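Local coordinates for protein DUF199/WhiA (Thermotoga maritima, PDB 3HYI) that probably binds DNA and takes part in cell division and chromosome segregation, joining a degenerate LAGLIDADG homing endonuclease domain to a helix-turn-helix domain, at residues E16-P21 against S55-R60; E26-E31 against L63-Y68. One frame throughout, in Å; residues are numbered along the deposited sequence.

Interaction 1. Residues E16-P21 against S55-R60; sequences ELVNVP and SFAASR
Val18 and Ala57 bring the two backbones closest, their CA atoms 6.0 Å apart, where the type I beta turn from Leu17 to Val20 passes the first turn of helix 56-68. Val18 is the single residue of 16-21 that reaches across, and its two methyls divide the work. CG1 stands anti to the backbone N (chi1 173°), which leaves CG2 beside that nitrogen; with the CB bond aimed at the helix, both branches face it. CG2 lies 3.4 Å from Ala57 O and also packs on the methyl of the same residue, 3.8 Å from Ala57 CB. CG1 meets the next turn of the helix at the root of an arginine, 3.9 Å from Arg60 CB. Beyond that methylene the Arg60 chain runs extended, and its guanidinium leads away from the loop. No hydrogen bond links the two segments; they meet by van der Waals contact of the valine methyls with Ala57, including its carbonyl oxygen, and with Arg60 CB, burying 132 Å² in total.

The helix start beside this valine is capped. Ser55 is its N-cap: OG accepts from Ala58 N over 3.2 Å, with an almost straight N-H...O angle of 170°, and it is also hydrogen-bonded to Glu11 of helix 9-16. Ser55 O is gripped twice, by Ser59 N and by Ser59 OG, the latter at 2.7 Å, and the two donors arrive from opposite faces of the carbonyl plane. Polar anchoring of the loop comes from farther along the helix, where Arg61 and Asn64 both donate to Val18 O. The arrangement is a capped helix start against which the loop joining helices 9-16 and 25-39 rests through one valine, with helix 9-16 also contacting the capped end, in the degenerate LAGLIDADG homing endonuclease domain.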
ATOM      1  N   GLU A  16      14.326   1.376  15.102  1.00 23.78           N
ATOM      2  CA  GLU A  16      15.366   0.453  14.628  1.00 23.89           C
ATOM      3  C   GLU A  16      16.664   1.168  14.244  1.00 23.76           C
ATOM      4  O   GLU A  16      17.733   0.560  14.245  1.00 23.66           O
ATOM      5  CB  GLU A  16      14.877  -0.360  13.420  1.00 23.95           C
ATOM      6  CG  GLU A  16      13.903  -1.477  13.756  1.00 24.46           C
ATOM      7  CD  GLU A  16      13.794  -2.524  12.651  1.00 25.08           C
ATOM      8  OE1 GLU A  16      14.834  -2.911  12.075  1.00 25.43           O
ATOM      9  OE2 GLU A  16      12.666  -2.972  12.366  1.00 25.50           O
ATOM     10  N   LEU A  17      16.562   2.453  13.910  1.00 23.76           N
ATOM     11  CA  LEU A  17      17.700   3.221  13.409  1.00 23.74           C
ATOM     12  C   LEU A  17      18.499   3.958  14.488  1.00 23.85           C
ATOM     13  O   LEU A  17      19.575   4.480  14.202  1.00 23.90           O
ATOM     14  CB  LEU A  17      17.216   4.218  12.360  1.00 23.61           C
ATOM     15  CG  LEU A  17      16.467   3.610  11.169  1.00 23.48           C
ATOM     16  CD1 LEU A  17      15.983   4.704  10.227  1.00 22.85           C
ATOM     17  CD2 LEU A  17      17.349   2.610  10.428  1.00 23.27           C
ATOM     18  N   VAL A  18      17.989   3.994  15.716  1.00 24.07           N
ATOM     19  CA  VAL A  18      18.608   4.783  16.789  1.00 24.26           C
ATOM     20  C   VAL A  18      20.037   4.328  17.127  1.00 24.51           C
ATOM     21  O   VAL A  18      20.880   5.156  17.476  1.00 24.57           O
ATOM     22  CB  VAL A  18      17.730   4.774  18.073  1.00 24.26           C
ATOM     23  CG1 VAL A  18      18.449   5.444  19.240  1.00 23.82           C
ATOM     24  CG2 VAL A  18      16.403   5.466  17.808  1.00 24.20           C
ATOM     25  N   ASN A  19      20.302   3.025  17.013  1.00 24.75           N
ATOM     26  CA  ASN A  19      21.610   2.452  17.355  1.00 25.02           C
ATOM     27  C   ASN A  19      22.349   1.794  16.182  1.00 25.05           C
ATOM     28  O   ASN A  19      23.267   1.002  16.394  1.00 25.02           O
ATOM     29  CB  ASN A  19      21.453   1.446  18.498  1.00 25.03           C
ATOM     30  CG  ASN A  19      21.029   2.104  19.793  1.00 25.23           C
ATOM     31  OD1 ASN A  19      21.728   2.972  20.317  1.00 25.86           O
ATOM     32  ND2 ASN A  19      19.878   1.696  20.319  1.00 24.89           N
ATOM     33  N   VAL A  20      21.959   2.128  14.953  1.00 25.22           N
ATOM     34  CA  VAL A  20      22.698   1.704  13.760  1.00 25.26           C
ATOM     35  C   VAL A  20      24.156   2.187  13.877  1.00 25.18           C
ATOM     36  O   VAL A  20      24.398   3.269  14.401  1.00 25.11           O
ATOM     37  CB  VAL A  20      22.038   2.260  12.468  1.00 25.29           C
ATOM     38  CG1 VAL A  20      22.991   2.189  11.274  1.00 25.40           C
ATOM     39  CG2 VAL A  20      20.749   1.504  12.169  1.00 25.39           C
ATOM     40  N   PRO A  21      25.132   1.379  13.420  1.00 25.18           N
ATOM     41  CA  PRO A  21      26.546   1.771  13.530  1.00 25.22           C
ATOM     42  C   PRO A  21      26.915   3.167  12.996  1.00 25.08           C
ATOM     43  O   PRO A  21      26.245   3.702  12.114  1.00 25.25           O
ATOM     44  CB  PRO A  21      27.268   0.695  12.712  1.00 25.22           C
ATOM     45  CG  PRO A  21      26.391  -0.488  12.800  1.00 25.19           C
ATOM     46  CD  PRO A  21      24.990   0.041  12.812  1.00 25.26           C
ATOM     47  N   SER A  55       9.924  13.322  16.273  1.00 21.59           N
ATOM     48  CA  SER A  55      10.214  11.930  16.604  1.00 21.24           C
ATOM     49  C   SER A  55      11.192  11.837  17.775  1.00 20.95           C
ATOM     50  O   SER A  55      12.207  12.536  17.799  1.00 20.87           O
ATOM     51  CB  SER A  55      10.799  11.225  15.383  1.00 21.17           C
ATOM     52  OG  SER A  55      11.185   9.898  15.687  1.00 21.25           O
ATOM     53  N   PHE A  56      10.879  10.978  18.741  1.00 20.59           N
ATOM     54  CA  PHE A  56      11.794  10.687  19.847  1.00 20.45           C
ATOM     55  C   PHE A  56      12.952   9.807  19.390  1.00 20.23           C
ATOM     56  O   PHE A  56      14.069   9.952  19.883  1.00 20.18           O
ATOM     57  CB  PHE A  56      11.062  10.021  21.014  1.00 20.41           C
ATOM     58  CG  PHE A  56      10.194  10.963  21.793  1.00 20.67           C
ATOM     59  CD1 PHE A  56       8.808  10.927  21.664  1.00 20.48           C
ATOM     60  CD2 PHE A  56      10.760  11.898  22.647  1.00 20.35           C
ATOM     61  CE1 PHE A  56       8.010  11.801  22.382  1.00 20.29           C
ATOM     62  CE2 PHE A  56       9.966  12.776  23.363  1.00 20.30           C
ATOM     63  CZ  PHE A  56       8.590  12.729  23.229  1.00 20.25           C
ATOM     64  N   ALA A  57      12.683   8.893  18.461  1.00 20.02           N
ATOM     65  CA  ALA A  57      13.740   8.082  17.853  1.00 19.94           C
ATOM     66  C   ALA A  57      14.759   8.985  17.156  1.00 19.88           C
ATOM     67  O   ALA A  57      15.966   8.811  17.323  1.00 19.73           O
ATOM     68  CB  ALA A  57      13.151   7.088  16.864  1.00 19.87           C
ATOM     69  N   ALA A  58      14.260   9.949  16.384  1.00 19.88           N
ATOM     70  CA  ALA A  58      15.112  10.939  15.717  1.00 19.99           C
ATOM     71  C   ALA A  58      15.916  11.774  16.718  1.00 19.98           C
ATOM     72  O   ALA A  58      17.096  12.032  16.501  1.00 19.87           O
ATOM     73  CB  ALA A  58      14.277  11.848  14.827  1.00 19.87           C
ATOM     74  N   SER A  59      15.275  12.183  17.810  1.00 20.20           N
ATOM     75  CA  SER A  59      15.936  12.987  18.845  1.00 20.42           C
ATOM     76  C   SER A  59      17.081  12.218  19.501  1.00 20.52           C
ATOM     77  O   SER A  59      18.154  12.773  19.737  1.00 20.52           O
ATOM     78  CB  SER A  59      14.931  13.425  19.917  1.00 20.44           C
ATOM     79  OG  SER A  59      13.800  14.057  19.341  1.00 20.59           O
ATOM     80  N   ARG A  60      16.843  10.942  19.790  1.00 20.69           N
ATOM     81  CA  ARG A  60      17.857  10.072  20.389  1.00 20.88           C
ATOM     82  C   ARG A  60      19.028   9.792  19.448  1.00 20.94           C
ATOM     83  O   ARG A  60      20.172   9.705  19.890  1.00 20.98           O
ATOM     84  CB  ARG A  60      17.234   8.750  20.825  1.00 20.82           C
ATOM     85  CG  ARG A  60      16.322   8.881  22.024  1.00 21.29           C
ATOM     86  CD  ARG A  60      16.062   7.534  22.663  1.00 21.60           C
ATOM     87  NE  ARG A  60      15.434   7.691  23.970  1.00 21.88           N
ATOM     88  CZ  ARG A  60      14.123   7.753  24.192  1.00 21.25           C
ATOM     89  NH1 ARG A  60      13.253   7.663  23.193  1.00 21.68           N
ATOM     90  NH2 ARG A  60      13.682   7.905  25.433  1.00 20.69           N
TER

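Interaction 2. Residues E26-E31 against L63-Y68; sequences EEVISE and LNLMKY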
ATOM      1  N   GLU A  26      32.993  10.859   8.856  1.00 22.50           N
ATOM      2  CA  GLU A  26      32.443  11.446   7.638  1.00 22.37           C
ATOM      3  C   GLU A  26      30.975  11.067   7.455  1.00 21.94           C
ATOM      4  O   GLU A  26      30.147  11.905   7.089  1.00 21.64           O
ATOM      5  CB  GLU A  26      33.251  10.974   6.429  1.00 22.53           C
ATOM      6  CG  GLU A  26      34.656  11.575   6.333  1.00 23.86           C
ATOM      7  CD  GLU A  26      35.632  11.052   7.386  1.00 25.52           C
ATOM      8  OE1 GLU A  26      35.560   9.854   7.753  1.00 26.03           O
ATOM      9  OE2 GLU A  26      36.481  11.852   7.842  1.00 27.18           O
ATOM     10  N   GLU A  27      30.670   9.796   7.705  1.00 21.60           N
ATOM     11  CA  GLU A  27      29.300   9.293   7.638  1.00 21.56           C
ATOM     12  C   GLU A  27      28.435   9.849   8.770  1.00 21.28           C
ATOM     13  O   GLU A  27      27.243  10.090   8.583  1.00 21.23           O
ATOM     14  CB  GLU A  27      29.297   7.766   7.675  1.00 21.62           C
ATOM     15  CG  GLU A  27      29.789   7.129   6.393  1.00 22.16           C
ATOM     16  CD  GLU A  27      30.218   5.691   6.593  1.00 22.91           C
ATOM     17  OE1 GLU A  27      29.337   4.808   6.610  1.00 23.86           O
ATOM     18  OE2 GLU A  27      31.436   5.443   6.736  1.00 23.20           O
ATOM     19  N   VAL A  28      29.043  10.054   9.937  1.00 21.11           N
ATOM     20  CA  VAL A  28      28.359  10.668  11.079  1.00 20.94           C
ATOM     21  C   VAL A  28      27.987  12.122  10.776  1.00 21.01           C
ATOM     22  O   VAL A  28      26.864  12.553  11.055  1.00 21.01           O
ATOM     23  CB  VAL A  28      29.231  10.599  12.357  1.00 20.94           C
ATOM     24  CG1 VAL A  28      28.645  11.459  13.476  1.00 20.45           C
ATOM     25  CG2 VAL A  28      29.387   9.152  12.811  1.00 20.49           C
ATOM     26  N   ILE A  29      28.929  12.873  10.206  1.00 21.03           N
ATOM     27  CA  ILE A  29      28.682  14.265   9.820  1.00 21.00           C
ATOM     28  C   ILE A  29      27.702  14.338   8.646  1.00 20.94           C
ATOM     29  O   ILE A  29      26.881  15.254   8.578  1.00 21.03           O
ATOM     30  CB  ILE A  29      29.994  15.002   9.472  1.00 20.94           C
ATOM     31  CG1 ILE A  29      30.809  15.262  10.745  1.00 20.90           C
ATOM     32  CG2 ILE A  29      29.713  16.322   8.777  1.00 21.00           C
ATOM     33  CD1 ILE A  29      32.244  15.661  10.481  1.00 20.12           C
ATOM     34  N   SER A  30      27.786  13.369   7.736  1.00 20.87           N
ATOM     35  CA  SER A  30      26.857  13.285   6.611  1.00 20.62           C
ATOM     36  C   SER A  30      25.427  13.062   7.100  1.00 20.66           C
ATOM     37  O   SER A  30      24.492  13.704   6.615  1.00 20.58           O
ATOM     38  CB  SER A  30      27.270  12.170   5.645  1.00 20.62           C
ATOM     39  OG  SER A  30      26.447  12.157   4.491  1.00 19.99           O
ATOM     40  N   GLU A  31      25.254  12.161   8.065  1.00 20.68           N
ATOM     41  CA  GLU A  31      23.930  11.936   8.656  1.00 20.85           C
ATOM     42  C   GLU A  31      23.432  13.157   9.426  1.00 20.70           C
ATOM     43  O   GLU A  31      22.243  13.473   9.380  1.00 20.88           O
ATOM     44  CB  GLU A  31      23.923  10.709   9.569  1.00 20.84           C
ATOM     45  CG  GLU A  31      22.554  10.436  10.190  1.00 21.49           C
ATOM     46  CD  GLU A  31      22.510   9.174  11.012  1.00 22.11           C
ATOM     47  OE1 GLU A  31      21.495   8.968  11.706  1.00 22.59           O
ATOM     48  OE2 GLU A  31      23.483   8.392  10.975  1.00 22.34           O
ATOM     49  N   LEU A  63      21.221  12.879  19.389  1.00 21.42           N
ATOM     50  CA  LEU A  63      22.052  12.920  20.589  1.00 21.44           C
ATOM     51  C   LEU A  63      23.231  11.958  20.483  1.00 21.48           C
ATOM     52  O   LEU A  63      24.340  12.285  20.908  1.00 21.46           O
ATOM     53  CB  LEU A  63      21.231  12.613  21.848  1.00 21.33           C
ATOM     54  CG  LEU A  63      20.190  13.650  22.282  1.00 21.27           C
ATOM     55  CD1 LEU A  63      19.553  13.228  23.609  1.00 21.39           C
ATOM     56  CD2 LEU A  63      20.783  15.046  22.396  1.00 20.61           C
ATOM     57  N   ASN A  64      22.992  10.779  19.911  1.00 21.61           N
ATOM     58  CA  ASN A  64      24.064   9.801  19.717  1.00 21.80           C
ATOM     59  C   ASN A  64      25.125  10.265  18.711  1.00 22.06           C
ATOM     60  O   ASN A  64      26.310   9.965  18.875  1.00 22.29           O
ATOM     61  CB  ASN A  64      23.493   8.448  19.289  1.00 21.67           C
ATOM     62  CG  ASN A  64      22.673   7.775  20.388  1.00 21.22           C
ATOM     63  OD1 ASN A  64      22.730   8.159  21.556  1.00 20.10           O
ATOM     64  ND2 ASN A  64      21.910   6.753  20.007  1.00 19.67           N
ATOM     65  N   LEU A  65      24.700  10.986  17.677  1.00 22.23           N
ATOM     66  CA  LEU A  65      25.630  11.559  16.695  1.00 22.48           C
ATOM     67  C   LEU A  65      26.514  12.628  17.328  1.00 22.50           C
ATOM     68  O   LEU A  65      27.728  12.647  17.117  1.00 22.56           O
ATOM     69  CB  LEU A  65      24.864  12.160  15.508  1.00 22.52           C
ATOM     70  CG  LEU A  65      24.599  11.280  14.278  1.00 22.71           C
ATOM     71  CD1 LEU A  65      24.670   9.809  14.598  1.00 23.15           C
ATOM     72  CD2 LEU A  65      23.242  11.628  13.679  1.00 22.15           C
ATOM     73  N   MET A  66      25.894  13.518  18.099  1.00 22.58           N
ATOM     74  CA  MET A  66      26.622  14.575  18.809  1.00 22.67           C
ATOM     75  C   MET A  66      27.591  14.014  19.852  1.00 22.54           C
ATOM     76  O   MET A  66      28.645  14.599  20.106  1.00 22.39           O
ATOM     77  CB  MET A  66      25.640  15.542  19.475  1.00 22.77           C
ATOM     78  CG  MET A  66      24.838  16.384  18.493  1.00 23.26           C
ATOM     79  SD  MET A  66      25.864  17.397  17.406  1.00 24.60           S
ATOM     80  CE  MET A  66      26.235  18.780  18.483  1.00 23.95           C
ATOM     81  N   LYS A  67      27.219  12.885  20.448  1.00 22.49           N
ATOM     82  CA  LYS A  67      28.072  12.175  21.398  1.00 22.55           C
ATOM     83  C   LYS A  67      29.276  11.550  20.692  1.00 22.56           C
ATOM     84  O   LYS A  67      30.394  11.604  21.203  1.00 22.38           O
ATOM     85  CB  LYS A  67      27.255  11.097  22.110  1.00 22.60           C
ATOM     86  CG  LYS A  67      28.037  10.160  23.020  1.00 22.81           C
ATOM     87  CD  LYS A  67      27.109   9.084  23.569  1.00 23.35           C
ATOM     88  CE  LYS A  67      27.872   7.896  24.127  1.00 23.68           C
ATOM     89  NZ  LYS A  67      28.391   8.165  25.492  1.00 23.17           N
ATOM     90  N   TYR A  68      29.037  10.952  19.526  1.00 22.62           N
ATOM     91  CA  TYR A  68      30.115  10.404  18.706  1.00 22.75           C
ATOM     92  C   TYR A  68      31.155  11.479  18.388  1.00 22.90           C
ATOM     93  O   TYR A  68      32.357  11.217  18.439  1.00 23.03           O
ATOM     94  CB  TYR A  68      29.564   9.800  17.404  1.00 22.59           C
ATOM     95  CG  TYR A  68      30.635   9.224  16.493  1.00 22.71           C
ATOM     96  CD1 TYR A  68      31.431  10.056  15.705  1.00 22.48           C
ATOM     97  CD2 TYR A  68      30.856   7.849  16.420  1.00 22.80           C
ATOM     98  CE1 TYR A  68      32.416   9.541  14.881  1.00 22.31           C
ATOM     99  CE2 TYR A  68      31.844   7.324  15.587  1.00 22.50           C
ATOM    100  CZ  TYR A  68      32.617   8.179  14.822  1.00 22.33           C
ATOM    101  OH  TYR A  68      33.593   7.677  13.995  1.00 22.06           O
TER
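Val28 meets Leu65 and Tyr68 where helices 25-39 and 56-68 of the LAGLIDADG-like domain pack side by side, running roughly antiparallel: the short axes make an angle of 141° and approach to 10.1 Å. From CB outward, Val28 is used at every atom. CB lies 4.0 Å from Tyr68 CD1. CG1, anti to the backbone N (chi1 169°), touches both Tyr68 CD1 and the backbone of Leu65, 3.9 Å from Leu65 O, with Leu65 CG close by. CG2 takes the aromatic face in a CH-pi contact. Phe22, from the loop before helix 25-39, also touches Val28 and Leu65, and its ring meets that of Tyr68.

One turn on, the extended chain of Glu31 crosses Leu65 at about a right angle, its CD 3.7 Å from Leu65 CD2. The buried carboxylate is matched by salt bridges to Arg61 through OE1 and Arg116 through OE2, which would be expected to favour its charged form. On the Tyr68 side, Val28 CG2 sits 3.6 Å from the ring centroid, only 12° off the ring normal.

How the interactions relate
From the N terminus, the chain leaves helix 9-16, makes the 16-21 loop, runs along helix 25-39, forms strands 40-43 and 48-53, and enters helix 56-68. Interaction 1 closes a loop of 33 intervening residues, and interaction 2 one of 31. Their segments alternate along the sequence, so the loops cross: 26-31 lies inside the first closure, while 63-68 lies beyond it. Both end on helix 56-68, interaction 1 at its start and interaction 2 at its end, with centres about 12 Å apart. They touch directly through Asn64 of the second and Val18 of the first. Together they tie the inter-helix loop and helix 25-39 to one helix.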